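Local atomic coordinates of putative DNA binding protein (Bacteroides thetaiotaomicron VPI-5482, PDB entry 3HTN), a protein that binds metal ions within a PCC (DUF296) fold and may, like relatives with this domain, bind DNA. Residues N7-Y11 against S21-T26. Residues are numbered along the deposited sequence; the frame is centred on the assembly and turned at random.
Sequences NMYSY and SINNHT
Ser21 O is gripped twice: Ser10 N donates to it at 2.9 Å, and so does a water at 2.8 Å. Ser10 and Ser21 are a hydrogen-bonded pair in the antiparallel hairpin of strands 9-14 and 17-22, at the edge of the PCC-domain sheet within this chain; Ser21 N completes the pair by donating to Ser10 O at 2.8 Å. The same water donates to Asn23 OD1 at 2.7 Å, joining the serine side of the sheet to the open end of the hairpin. There the backbone of Asn23 continues the ladder past the Tyr9–Ile22 pair, its N reaching Met8 O at 2.9 Å in a straight bond (176°) that arrives from above the carbonyl plane. With CG anti to its own carbonyl carbon (chi1 -68°), the Asn23 amide lies over the Met8 carbonyl group, ND2 2.9 Å from Asn7 O. Replacing Asn23 by an alanine would probably leave the water without its OD1 acceptor and open a gap beside the Met8 carbonyl. Phe147 of a second subunit packs on the face carrying Ser10 and Ser21; on the other face of the sheet the Tyr9 ring turns away to meet Phe35 edge-to-face and its OH bonds Glu38, both on helix 28-39. The type II turn that starts at Asn23 brings back Thr26, whose CG2 touches Met8 CG at 3.8 Å while a second water links its OG1 to Asn7 O.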
ATOM      1  N   ASN A   7      -9.118 -22.400 -14.918  1.00 42.24           N
ATOM      2  CA  ASN A   7      -8.908 -22.059 -13.481  1.00 39.35           C
ATOM      3  C   ASN A   7      -7.738 -21.085 -13.362  1.00 33.60           C
ATOM      4  O   ASN A   7      -6.644 -21.367 -13.868  1.00 37.53           O
ATOM      5  CB  ASN A   7      -8.638 -23.305 -12.642  1.00 42.41           C
ATOM      6  CG  ASN A   7      -8.758 -23.038 -11.136  1.00 46.71           C
ATOM      7  OD1 ASN A   7      -9.774 -22.513 -10.670  1.00 55.82           O
ATOM      8  ND2 ASN A   7      -7.727 -23.416 -10.372  1.00 53.84           N
HETATM    9  N   MSE A   8      -7.968 -19.944 -12.714  0.50 27.70           N
HETATM   10  CA  MSE A   8      -6.936 -18.916 -12.569  0.50 22.82           C
HETATM   11  C   MSE A   8      -6.539 -18.580 -11.131  0.50 20.80           C
HETATM   12  O   MSE A   8      -5.548 -17.888 -10.925  0.50 18.80           O
HETATM   13  CB  MSE A   8      -7.390 -17.654 -13.302  0.50 23.14           C
HETATM   14  CG  MSE A   8      -7.286 -17.787 -14.807  0.50 21.03           C
HETATM   15 SE   MSE A   8      -7.711 -16.137 -15.681  0.38 19.08          SE
HETATM   16  CE  MSE A   8      -9.650 -16.178 -15.417  0.50 26.50           C
ATOM     17  N   TYR A   9      -7.276 -19.076 -10.139  1.00 18.51           N
ATOM     18  CA  TYR A   9      -6.996 -18.719  -8.756  1.00 19.49           C
ATOM     19  C   TYR A   9      -7.697 -19.653  -7.794  1.00 18.48           C
ATOM     20  O   TYR A   9      -8.615 -20.397  -8.179  1.00 18.04           O
ATOM     21  CB  TYR A   9      -7.497 -17.280  -8.477  1.00 18.51           C
ATOM     22  CG  TYR A   9      -8.917 -17.061  -8.915  1.00 16.97           C
ATOM     23  CD1 TYR A   9      -9.997 -17.547  -8.166  1.00 17.25           C
ATOM     24  CD2 TYR A   9      -9.194 -16.419 -10.122  1.00 17.98           C
ATOM     25  CE1 TYR A   9     -11.299 -17.400  -8.618  1.00 21.58           C
ATOM     26  CE2 TYR A   9     -10.495 -16.260 -10.572  1.00 20.44           C
ATOM     27  CZ  TYR A   9     -11.537 -16.738  -9.812  1.00 17.76           C
ATOM     28  OH  TYR A   9     -12.824 -16.575 -10.278  1.00 24.06           O
ATOM     29  N   SER A  10      -7.240 -19.624  -6.544  0.50 18.60           N
ATOM     30  CA  SER A  10      -7.916 -20.261  -5.416  0.50 17.90           C
ATOM     31  C   SER A  10      -8.095 -19.150  -4.388  0.50 17.41           C
ATOM     32  O   SER A  10      -7.311 -18.190  -4.355  0.50 16.06           O
ATOM     33  CB  SER A  10      -7.114 -21.433  -4.852  0.50 19.77           C
ATOM     34  OG  SER A  10      -5.851 -21.026  -4.362  0.50 20.70           O
ATOM     35  N   TYR A  11      -9.108 -19.273  -3.539  1.00 18.46           N
ATOM     36  CA  TYR A  11      -9.435 -18.222  -2.594  1.00 16.87           C
ATOM     37  C   TYR A  11     -10.013 -18.739  -1.284  1.00 16.83           C
ATOM     38  O   TYR A  11     -10.432 -19.888  -1.196  1.00 17.56           O
ATOM     39  CB  TYR A  11     -10.409 -17.228  -3.228  1.00 19.13           C
ATOM     40  CG  TYR A  11     -11.746 -17.834  -3.487  1.00 21.43           C
ATOM     41  CD1 TYR A  11     -11.995 -18.503  -4.676  1.00 18.71           C
ATOM     42  CD2 TYR A  11     -12.766 -17.742  -2.550  1.00 20.25           C
ATOM     43  CE1 TYR A  11     -13.213 -19.082  -4.923  1.00 24.58           C
ATOM     44  CE2 TYR A  11     -13.998 -18.326  -2.787  1.00 26.07           C
ATOM     45  CZ  TYR A  11     -14.207 -18.994  -3.981  1.00 24.83           C
ATOM     46  OH  TYR A  11     -15.423 -19.563  -4.243  1.00 30.28           O
ATOM     47  N   SER A  21      -5.312 -16.302  -4.045  1.00 16.01           N
ATOM     48  CA  SER A  21      -4.033 -16.823  -4.468  1.00 16.63           C
ATOM     49  C   SER A  21      -4.110 -17.120  -5.949  1.00 17.46           C
ATOM     50  O   SER A  21      -4.764 -18.065  -6.365  1.00 17.12           O
ATOM     51  CB  SER A  21      -3.672 -18.052  -3.653  1.00 17.11           C
ATOM     52  OG  SER A  21      -2.406 -18.518  -4.033  1.00 18.02           O
ATOM     53  N   ILE A  22      -3.460 -16.291  -6.750  1.00 16.82           N
ATOM     54  CA  ILE A  22      -3.541 -16.435  -8.193  1.00 18.13           C
ATOM     55  C   ILE A  22      -2.615 -17.575  -8.614  1.00 17.09           C
ATOM     56  O   ILE A  22      -1.564 -17.805  -7.992  1.00 17.09           O
ATOM     57  CB  ILE A  22      -3.201 -15.083  -8.885  1.00 18.29           C
ATOM     58  CG1 ILE A  22      -4.229 -14.008  -8.463  1.00 20.28           C
ATOM     59  CG2 ILE A  22      -3.167 -15.262 -10.390  1.00 16.47           C
ATOM     60  CD1 ILE A  22      -4.120 -12.702  -9.144  1.00 23.06           C
ATOM     61  N   ASN A  23      -3.036 -18.342  -9.632  1.00 16.70           N
ATOM     62  CA  ASN A  23      -2.242 -19.449 -10.141  1.00 18.64           C
ATOM     63  C   ASN A  23      -0.964 -18.930 -10.763  1.00 16.54           C
ATOM     64  O   ASN A  23      -0.935 -17.842 -11.339  1.00 16.23           O
ATOM     65  CB  ASN A  23      -3.008 -20.259 -11.210  1.00 18.53           C
ATOM     66  CG  ASN A  23      -4.190 -21.020 -10.654  1.00 23.38           C
ATOM     67  OD1 ASN A  23      -4.427 -21.038  -9.458  1.00 22.75           O
ATOM     68  ND2 ASN A  23      -4.973 -21.623 -11.552  1.00 23.92           N
ATOM     69  N   ASN A  24       0.093 -19.716 -10.701  1.00 15.84           N
ATOM     70  CA  ASN A  24       1.334 -19.315 -11.306  1.00 16.08           C
ATOM     71  C   ASN A  24       1.157 -19.220 -12.825  1.00 16.65           C
ATOM     72  O   ASN A  24       0.264 -19.858 -13.420  1.00 18.07           O
ATOM     73  CB  ASN A  24       2.423 -20.323 -10.978  1.00 17.22           C
ATOM     74  CG  ASN A  24       3.817 -19.754 -11.117  1.00 18.18           C
ATOM     75  OD1 ASN A  24       3.993 -18.555 -11.340  1.00 18.97           O
ATOM     76  ND2 ASN A  24       4.829 -20.622 -10.996  1.00 17.44           N
ATOM     77  N   HIS A  25       1.993 -18.407 -13.456  1.00 17.09           N
ATOM     78  CA  HIS A  25       2.000 -18.236 -14.911  1.00 17.18           C
ATOM     79  C   HIS A  25       0.697 -17.690 -15.474  1.00 18.35           C
ATOM     80  O   HIS A  25       0.378 -17.906 -16.646  1.00 22.68           O
ATOM     81  CB  HIS A  25       2.345 -19.560 -15.616  1.00 19.36           C
ATOM     82  CG  HIS A  25       3.538 -20.238 -15.047  1.00 20.99           C
ATOM     83  ND1 HIS A  25       4.767 -19.625 -14.971  1.00 24.01           N
ATOM     84  CD2 HIS A  25       3.699 -21.478 -14.535  1.00 27.66           C
ATOM     85  CE1 HIS A  25       5.640 -20.462 -14.445  1.00 27.45           C
ATOM     86  NE2 HIS A  25       5.011 -21.587 -14.154  1.00 25.80           N
ATOM     87  N   THR A  26      -0.043 -16.965 -14.648  1.00 16.79           N
ATOM     88  CA  THR A  26      -1.334 -16.429 -15.003  1.00 16.51           C
ATOM     89  C   THR A  26      -1.256 -14.916 -15.010  1.00 16.22           C
ATOM     90  O   THR A  26      -0.529 -14.341 -14.193  1.00 15.50           O
ATOM     91  CB  THR A  26      -2.344 -16.909 -13.964  1.00 18.11           C
ATOM     92  OG1 THR A  26      -2.333 -18.350 -13.964  1.00 19.12           O
ATOM     93  CG2 THR A  26      -3.742 -16.437 -14.253  1.00 18.03           C
TER
HETATM   94  O   HOH W   1      -4.105 -19.969 -14.921  1.00 44.61           O
HETATM   95  O   HOH W   2      -3.997 -20.674  -6.864  1.00 26.40           O